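Local coordinates for protein succinate dehydrogenase subunit B (Mycolicibacterium smegmatis MC2 51, PDB 6LUM) that probably serves as the iron-sulfur subunit of succinate dehydrogenase, passing electrons from succinate oxidation through its three clusters toward the membrane-bound part of the complex, at residues E21-V26 against P49-S53; R167-T172 against H203-D208. All coordinates share one frame; numbering follows the deposited sequence.

Contact 1: E21-V26 against P49-S53; sequences EGAVMV and PCLPS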
ATOM      1  N   GLU J  21      50.405  24.000 -31.749  1.00 49.27           N
ATOM      2  CA  GLU J  21      50.447  24.255 -33.186  1.00 49.27           C
ATOM      3  C   GLU J  21      50.048  25.686 -33.511  1.00 49.27           C
ATOM      4  O   GLU J  21      50.870  26.455 -34.018  1.00 49.27           O
ATOM      5  CB  GLU J  21      49.524  23.269 -33.911  1.00 49.27           C
ATOM      6  CG  GLU J  21      49.880  21.814 -33.687  1.00 49.27           C
ATOM      7  CD  GLU J  21      49.289  21.276 -32.396  1.00 49.27           C
ATOM      8  OE1 GLU J  21      48.549  22.028 -31.732  1.00 49.27           O
ATOM      9  OE2 GLU J  21      49.562  20.108 -32.046  1.00 49.27           O
ATOM     10  N   GLY J  22      48.807  26.062 -33.223  1.00 42.75           N
ATOM     11  CA  GLY J  22      48.395  27.449 -33.192  1.00 42.75           C
ATOM     12  C   GLY J  22      47.616  27.687 -31.921  1.00 42.75           C
ATOM     13  O   GLY J  22      46.494  27.198 -31.772  1.00 42.75           O
ATOM     14  N   ALA J  23      48.172  28.475 -31.014  1.00 39.56           N
ATOM     15  CA  ALA J  23      47.677  28.532 -29.651  1.00 39.56           C
ATOM     16  C   ALA J  23      47.236  29.941 -29.296  1.00 39.56           C
ATOM     17  O   ALA J  23      47.827  30.931 -29.738  1.00 39.56           O
ATOM     18  CB  ALA J  23      48.745  28.062 -28.659  1.00 39.56           C
ATOM     19  N   VAL J  24      46.185  30.017 -28.493  1.00 42.62           N
ATOM     20  CA  VAL J  24      45.739  31.283 -27.944  1.00 42.62           C
ATOM     21  C   VAL J  24      46.045  31.388 -26.457  1.00 42.62           C
ATOM     22  O   VAL J  24      45.964  32.494 -25.901  1.00 42.62           O
ATOM     23  CB  VAL J  24      44.237  31.506 -28.207  1.00 42.62           C
ATOM     24  CG1 VAL J  24      43.879  32.974 -28.074  1.00 42.62           C
ATOM     25  CG2 VAL J  24      43.882  31.005 -29.589  1.00 42.62           C
ATOM     26  N   MET J  25      46.405  30.289 -25.803  1.00 42.06           N
ATOM     27  CA  MET J  25      46.868  30.309 -24.423  1.00 42.06           C
ATOM     28  C   MET J  25      45.781  30.839 -23.491  1.00 42.06           C
ATOM     29  O   MET J  25      46.031  31.647 -22.598  1.00 42.06           O
ATOM     30  CB  MET J  25      48.156  31.120 -24.299  1.00 42.06           C
ATOM     31  CG  MET J  25      49.249  30.668 -25.253  1.00 42.06           C
ATOM     32  SD  MET J  25      49.878  29.013 -24.922  1.00 42.06           S
ATOM     33  CE  MET J  25      50.342  29.163 -23.203  1.00 42.06           C
ATOM     34  N   VAL J  26      44.553  30.367 -23.718  1.00 33.41           N
ATOM     35  CA  VAL J  26      43.430  30.697 -22.855  1.00 33.41           C
ATOM     36  C   VAL J  26      43.751  30.349 -21.404  1.00 33.41           C
ATOM     37  O   VAL J  26      44.482  29.401 -21.108  1.00 33.41           O
ATOM     38  CB  VAL J  26      42.185  29.944 -23.349  1.00 33.41           C
ATOM     39  CG1 VAL J  26      41.002  30.178 -22.447  1.00 33.41           C
ATOM     40  CG2 VAL J  26      41.855  30.368 -24.753  1.00 33.41           C
ATOM     41  N   PRO J  49      46.860  25.917 -23.899  1.00 30.34           N
ATOM     42  CA  PRO J  49      46.644  26.334 -25.284  1.00 30.34           C
ATOM     43  C   PRO J  49      45.295  25.870 -25.796  1.00 30.34           C
ATOM     44  O   PRO J  49      44.808  24.799 -25.435  1.00 30.34           O
ATOM     45  CB  PRO J  49      47.785  25.646 -26.034  1.00 30.34           C
ATOM     46  CG  PRO J  49      48.022  24.435 -25.260  1.00 30.34           C
ATOM     47  CD  PRO J  49      47.788  24.783 -23.820  1.00 30.34           C
ATOM     48  N   CYS J  50      44.693  26.690 -26.648  1.00 37.24           N
ATOM     49  CA  CYS J  50      43.390  26.415 -27.223  1.00 37.24           C
ATOM     50  C   CYS J  50      43.510  26.342 -28.736  1.00 37.24           C
ATOM     51  O   CYS J  50      44.515  26.748 -29.317  1.00 37.24           O
ATOM     52  CB  CYS J  50      42.377  27.489 -26.816  1.00 37.24           C
ATOM     53  SG  CYS J  50      40.722  27.295 -27.489  1.00 37.24           S
ATOM     54  N   LEU J  51      42.478  25.814 -29.374  1.00 38.33           N
ATOM     55  CA  LEU J  51      42.394  25.699 -30.822  1.00 38.33           C
ATOM     56  C   LEU J  51      41.008  26.109 -31.278  1.00 38.33           C
ATOM     57  O   LEU J  51      40.123  26.370 -30.459  1.00 38.33           O
ATOM     58  CB  LEU J  51      42.687  24.263 -31.289  1.00 38.33           C
ATOM     59  CG  LEU J  51      44.110  23.794 -31.580  1.00 38.33           C
ATOM     60  CD1 LEU J  51      44.693  24.630 -32.693  1.00 38.33           C
ATOM     61  CD2 LEU J  51      44.990  23.811 -30.353  1.00 38.33           C
ATOM     62  N   PRO J  52      40.786  26.201 -32.590  1.00 39.38           N
ATOM     63  CA  PRO J  52      39.402  26.304 -33.066  1.00 39.38           C
ATOM     64  C   PRO J  52      38.608  25.033 -32.835  1.00 39.38           C
ATOM     65  O   PRO J  52      37.427  25.101 -32.476  1.00 39.38           O
ATOM     66  CB  PRO J  52      39.572  26.608 -34.560  1.00 39.38           C
ATOM     67  CG  PRO J  52      40.915  27.220 -34.661  1.00 39.38           C
ATOM     68  CD  PRO J  52      41.746  26.490 -33.667  1.00 39.38           C
ATOM     69  N   SER J  53      39.219  23.874 -33.041  1.00 35.70           N
ATOM     70  CA  SER J  53      38.549  22.594 -32.826  1.00 35.70           C
ATOM     71  C   SER J  53      38.898  22.015 -31.456  1.00 35.70           C
ATOM     72  O   SER J  53      39.436  20.919 -31.337  1.00 35.70           O
ATOM     73  CB  SER J  53      38.905  21.621 -33.943  1.00 35.70           C
ATOM     74  OG  SER J  53      38.382  22.064 -35.181  1.00 35.70           O
TER
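With chi1 at 177°, Val-26 holds CG1 anti to its backbone N and CG2 anti to its carbonyl carbon, and it is CG2 that meets Cys-50 CB, 3.6 Å away. Met-25 folds its chain twice, at chi2 (-66°) and chi3 (-54°). Its CB starts away from Pro-49, yet this double bend returns SD to within 4.1 Å of Pro-49 CB. Ala-23 reaches the same proline carbon directly, its methyl CB lying 3.7 Å from Pro-49 CB, so that one corner of the pyrrolidine ring receives both a methyl group and a thioether sulfur. The two segments continue past the open end of the hairpin formed by strands 27-32 and 42-47, in the 2Fe-2S domain, which has the beta-grasp fold of plant-type ferredoxins. A backbone hydrogen bond links Val-26 with Val-48, next to the strands. From there the two segments cross and remain in contact out to Gly-22 and Leu-51. The side-chain contacts with Pro-49 and Cys-50 are apolar, whereas Gly-22 O comes against Leu-51 CD1 at 3.3 Å. The same Gly-22 O lies 3.2 Å from Cys-50 O, two acceptors close together without a bond. Met-104, from a loop of the same chain, packs against both Val-24 and Cys-50, while Met-101 adds to the cover over the buried cysteine.

Contact 2: R167-T172 against H203-D208; sequences RYDDTT and HRFIFD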
ATOM      1  N   ARG J 167       2.832  11.864 -27.566  1.00 30.25           N
ATOM      2  CA  ARG J 167       2.421  12.819 -26.549  1.00 30.25           C
ATOM      3  C   ARG J 167       3.482  12.986 -25.473  1.00 30.25           C
ATOM      4  O   ARG J 167       3.861  14.112 -25.146  1.00 30.25           O
ATOM      5  CB  ARG J 167       1.102  12.375 -25.925  1.00 30.25           C
ATOM      6  CG  ARG J 167       0.314  13.479 -25.287  1.00 30.25           C
ATOM      7  CD  ARG J 167      -0.507  12.906 -24.166  1.00 30.25           C
ATOM      8  NE  ARG J 167      -1.730  13.652 -23.895  1.00 30.25           N
ATOM      9  CZ  ARG J 167      -2.660  13.248 -23.038  1.00 30.25           C
ATOM     10  NH1 ARG J 167      -2.503  12.109 -22.379  1.00 30.25           N
ATOM     11  NH2 ARG J 167      -3.747  13.973 -22.844  1.00 30.25           N
ATOM     12  N   TYR J 168       3.970  11.888 -24.912  1.00 23.05           N
ATOM     13  CA  TYR J 168       5.038  11.946 -23.929  1.00 23.05           C
ATOM     14  C   TYR J 168       6.408  11.978 -24.565  1.00 23.05           C
ATOM     15  O   TYR J 168       7.403  11.808 -23.865  1.00 23.05           O
ATOM     16  CB  TYR J 168       4.947  10.771 -22.961  1.00 23.05           C
ATOM     17  CG  TYR J 168       5.068   9.409 -23.588  1.00 23.05           C
ATOM     18  CD1 TYR J 168       3.955   8.733 -24.032  1.00 23.05           C
ATOM     19  CD2 TYR J 168       6.293   8.788 -23.704  1.00 23.05           C
ATOM     20  CE1 TYR J 168       4.061   7.498 -24.584  1.00 23.05           C
ATOM     21  CE2 TYR J 168       6.404   7.554 -24.257  1.00 23.05           C
ATOM     22  CZ  TYR J 168       5.285   6.909 -24.693  1.00 23.05           C
ATOM     23  OH  TYR J 168       5.389   5.660 -25.252  1.00 23.05           O
ATOM     24  N   ASP J 169       6.484  12.179 -25.870  1.00 25.86           N
ATOM     25  CA  ASP J 169       7.748  12.471 -26.507  1.00 25.86           C
ATOM     26  C   ASP J 169       8.307  13.780 -25.955  1.00 25.86           C
ATOM     27  O   ASP J 169       7.628  14.529 -25.253  1.00 25.86           O
ATOM     28  CB  ASP J 169       7.553  12.561 -28.013  1.00 25.86           C
ATOM     29  CG  ASP J 169       8.843  12.565 -28.766  1.00 25.86           C
ATOM     30  OD1 ASP J 169       9.143  11.560 -29.437  1.00 25.86           O
ATOM     31  OD2 ASP J 169       9.559  13.581 -28.694  1.00 25.86           O
ATOM     32  N   ASP J 170       9.577  14.032 -26.255  1.00 15.52           N
ATOM     33  CA  ASP J 170      10.270  15.265 -25.894  1.00 15.52           C
ATOM     34  C   ASP J 170      10.594  15.323 -24.408  1.00 15.52           C
ATOM     35  O   ASP J 170      11.377  16.165 -23.979  1.00 15.52           O
ATOM     36  CB  ASP J 170       9.452  16.486 -26.324  1.00 15.52           C
ATOM     37  CG  ASP J 170      10.008  17.784 -25.795  1.00 15.52           C
ATOM     38  OD1 ASP J 170      10.940  18.340 -26.408  1.00 15.52           O
ATOM     39  OD2 ASP J 170       9.503  18.251 -24.762  1.00 15.52           O
ATOM     40  N   THR J 171      10.060  14.403 -23.622  1.00 11.50           N
ATOM     41  CA  THR J 171      10.530  14.198 -22.266  1.00 11.50           C
ATOM     42  C   THR J 171      11.225  12.864 -22.120  1.00 11.50           C
ATOM     43  O   THR J 171      11.689  12.533 -21.028  1.00 11.50           O
ATOM     44  CB  THR J 171       9.383  14.293 -21.265  1.00 11.50           C
ATOM     45  OG1 THR J 171       8.246  13.611 -21.784  1.00 11.50           O
ATOM     46  CG2 THR J 171       9.025  15.725 -21.017  1.00 11.50           C
ATOM     47  N   THR J 172      11.292  12.086 -23.189  1.00 11.43           N
ATOM     48  CA  THR J 172      12.071  10.866 -23.229  1.00 11.43           C
ATOM     49  C   THR J 172      13.515  11.122 -23.611  1.00 11.43           C
ATOM     50  O   THR J 172      14.272  10.168 -23.794  1.00 11.43           O
ATOM     51  CB  THR J 172      11.445   9.874 -24.201  1.00 11.43           C
ATOM     52  OG1 THR J 172      11.226  10.510 -25.460  1.00 11.43           O
ATOM     53  CG2 THR J 172      10.135   9.379 -23.666  1.00 11.43           C
ATOM     54  N   HIS J 203       6.439  13.623 -15.832  1.00 11.09           N
ATOM     55  CA  HIS J 203       5.604  13.924 -16.987  1.00 11.09           C
ATOM     56  C   HIS J 203       5.654  12.791 -17.992  1.00 11.09           C
ATOM     57  O   HIS J 203       4.625  12.396 -18.555  1.00 11.09           O
ATOM     58  CB  HIS J 203       6.082  15.235 -17.606  1.00 11.09           C
ATOM     59  CG  HIS J 203       5.445  15.584 -18.913  1.00 11.09           C
ATOM     60  ND1 HIS J 203       5.866  15.056 -20.109  1.00 11.09           N
ATOM     61  CD2 HIS J 203       4.466  16.463 -19.217  1.00 11.09           C
ATOM     62  CE1 HIS J 203       5.150  15.568 -21.092  1.00 11.09           C
ATOM     63  NE2 HIS J 203       4.295  16.426 -20.576  1.00 11.09           N
ATOM     64  N   ARG J 204       6.847  12.235 -18.201  1.00 12.87           N
ATOM     65  CA  ARG J 204       7.015  11.134 -19.144  1.00 12.87           C
ATOM     66  C   ARG J 204       6.076   9.974 -18.837  1.00 12.87           C
ATOM     67  O   ARG J 204       5.567   9.321 -19.751  1.00 12.87           O
ATOM     68  CB  ARG J 204       8.470  10.664 -19.121  1.00 12.87           C
ATOM     69  CG  ARG J 204       8.834   9.666 -20.189  1.00 12.87           C
ATOM     70  CD  ARG J 204       8.585   8.259 -19.712  1.00 12.87           C
ATOM     71  NE  ARG J 204       8.859   7.263 -20.729  1.00 12.87           N
ATOM     72  CZ  ARG J 204       8.321   6.054 -20.723  1.00 12.87           C
ATOM     73  NH1 ARG J 204       7.462   5.725 -19.788  1.00 12.87           N
ATOM     74  NH2 ARG J 204       8.609   5.193 -21.674  1.00 12.87           N
ATOM     75  N   PHE J 205       5.846   9.688 -17.559  1.00 13.23           N
ATOM     76  CA  PHE J 205       5.034   8.547 -17.154  1.00 13.23           C
ATOM     77  C   PHE J 205       3.586   8.906 -16.889  1.00 13.23           C
ATOM     78  O   PHE J 205       2.717   8.037 -16.963  1.00 13.23           O
ATOM     79  CB  PHE J 205       5.598   7.912 -15.889  1.00 13.23           C
ATOM     80  CG  PHE J 205       6.835   7.137 -16.118  1.00 13.23           C
ATOM     81  CD1 PHE J 205       6.783   5.896 -16.701  1.00 13.23           C
ATOM     82  CD2 PHE J 205       8.054   7.646 -15.756  1.00 13.23           C
ATOM     83  CE1 PHE J 205       7.920   5.186 -16.914  1.00 13.23           C
ATOM     84  CE2 PHE J 205       9.189   6.940 -15.980  1.00 13.23           C
ATOM     85  CZ  PHE J 205       9.120   5.709 -16.557  1.00 13.23           C
ATOM     86  N   ILE J 206       3.310  10.155 -16.543  1.00 12.07           N
ATOM     87  CA  ILE J 206       1.933  10.577 -16.357  1.00 12.07           C
ATOM     88  C   ILE J 206       1.222  10.638 -17.695  1.00 12.07           C
ATOM     89  O   ILE J 206       0.045  10.280 -17.802  1.00 12.07           O
ATOM     90  CB  ILE J 206       1.895  11.925 -15.620  1.00 12.07           C
ATOM     91  CG1 ILE J 206       2.167  11.715 -14.138  1.00 12.07           C
ATOM     92  CG2 ILE J 206       0.580  12.600 -15.815  1.00 12.07           C
ATOM     93  CD1 ILE J 206       2.575  12.951 -13.432  1.00 12.07           C
ATOM     94  N   PHE J 207       1.920  11.058 -18.746  1.00 14.84           N
ATOM     95  CA  PHE J 207       1.291  11.155 -20.053  1.00 14.84           C
ATOM     96  C   PHE J 207       1.588   9.950 -20.931  1.00 14.84           C
ATOM     97  O   PHE J 207       1.623  10.066 -22.157  1.00 14.84           O
ATOM     98  CB  PHE J 207       1.698  12.458 -20.726  1.00 14.84           C
ATOM     99  CG  PHE J 207       1.059  13.655 -20.103  1.00 14.84           C
ATOM    100  CD1 PHE J 207       1.537  14.176 -18.922  1.00 14.84           C
ATOM    101  CD2 PHE J 207      -0.048  14.232 -20.665  1.00 14.84           C
ATOM    102  CE1 PHE J 207       0.943  15.253 -18.342  1.00 14.84           C
ATOM    103  CE2 PHE J 207      -0.638  15.310 -20.082  1.00 14.84           C
ATOM    104  CZ  PHE J 207      -0.141  15.819 -18.923  1.00 14.84           C
ATOM    105  N   ASP J 208       1.774   8.787 -20.317  1.00 24.54           N
ATOM    106  CA  ASP J 208       1.961   7.517 -21.007  1.00 24.54           C
ATOM    107  C   ASP J 208       0.681   6.706 -20.883  1.00 24.54           C
ATOM    108  O   ASP J 208       0.208   6.461 -19.771  1.00 24.54           O
ATOM    109  CB  ASP J 208       3.136   6.747 -20.410  1.00 24.54           C
ATOM    110  CG  ASP J 208       3.608   5.632 -21.298  1.00 24.54           C
ATOM    111  OD1 ASP J 208       3.135   5.550 -22.441  1.00 24.54           O
ATOM    112  OD2 ASP J 208       4.458   4.837 -20.860  1.00 24.54           O
TER
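In the 4Fe-4S dicluster domain, the loop that leads into the cysteines of the 4Fe-4S site packs against the C-terminal end of helix 196-206, and residues 167-172 and 203-208 form this buried joint. Thr-171, whose side chain lies about 8 Å from the 4Fe-4S cluster, makes the hydrogen bond between the two segments. His-203 ND1 donates to Thr-171 OG1 over 3.2 Å, with the oxygen near the imidazole plane. The same hydroxyl donates to Tyr-168 O at 2.9 Å, approaching from above the carbonyl plane and pinning the turn of the loop. With chi1 at 61°, Tyr-168 places its ring between backbone N and carbonyl carbon and lays it along the helix end. The Asp-208 carboxylate leans over the rim of one face, tilted 50° from the ring, its OD1 nearest Tyr-168 CE1 at 3.0 Å. The Arg-204 side chain runs beside Tyr-168 in the same direction, and Tyr-168 CE2 lies over the rim of one guanidinium face, 4.1 Å from Arg-204 NH2. Within 203-208, Arg-204 NH1 and Asp-208 OD2 join in a salt bridge of 3.3 Å. At the far end, Phe-207 turns its edge to a face of the Arg-167 guanidinium, CD2 standing 3.7 Å from Arg-167 CZ with the planes 79° apart. Two of these groups also tie the joint to neighbouring subunits: Arg-204 NH2 bonds to Gly-101 O of subunit A, and Arg-167 NH2 to Arg-24 O of subunit D. Tyr-168 OH is engaged within the chain by Gln-160, and His-203 NE2 by Glu-252 OE1 on helix 246-258. Hydrogen-bonded through both nitrogens, with a carboxylate as one partner, the buried His-203 ring is fixed in its rotation and may well carry a positive charge.

The two contacts stand on opposite sides of the chain's centre, their centres 43 Å apart, and share no helix or strand. Contact 1 belongs to the N-terminal 2Fe-2S half: it is partly buried, joins loops at the end of a hairpin, relies mainly on apolar packing and is touched by no other subunit. Contact 2 lies in the C-terminal half that carries the 4Fe-4S and 3Fe-4S clusters. It is buried, sets a loop against a helix end, and combines one hydrogen bond between the segments with packing of aromatic rings, guanidinium groups and a carboxylate, the last in a salt bridge within 203-208. That polar character suits its place, since its arginines reach both subunit A and subunit D.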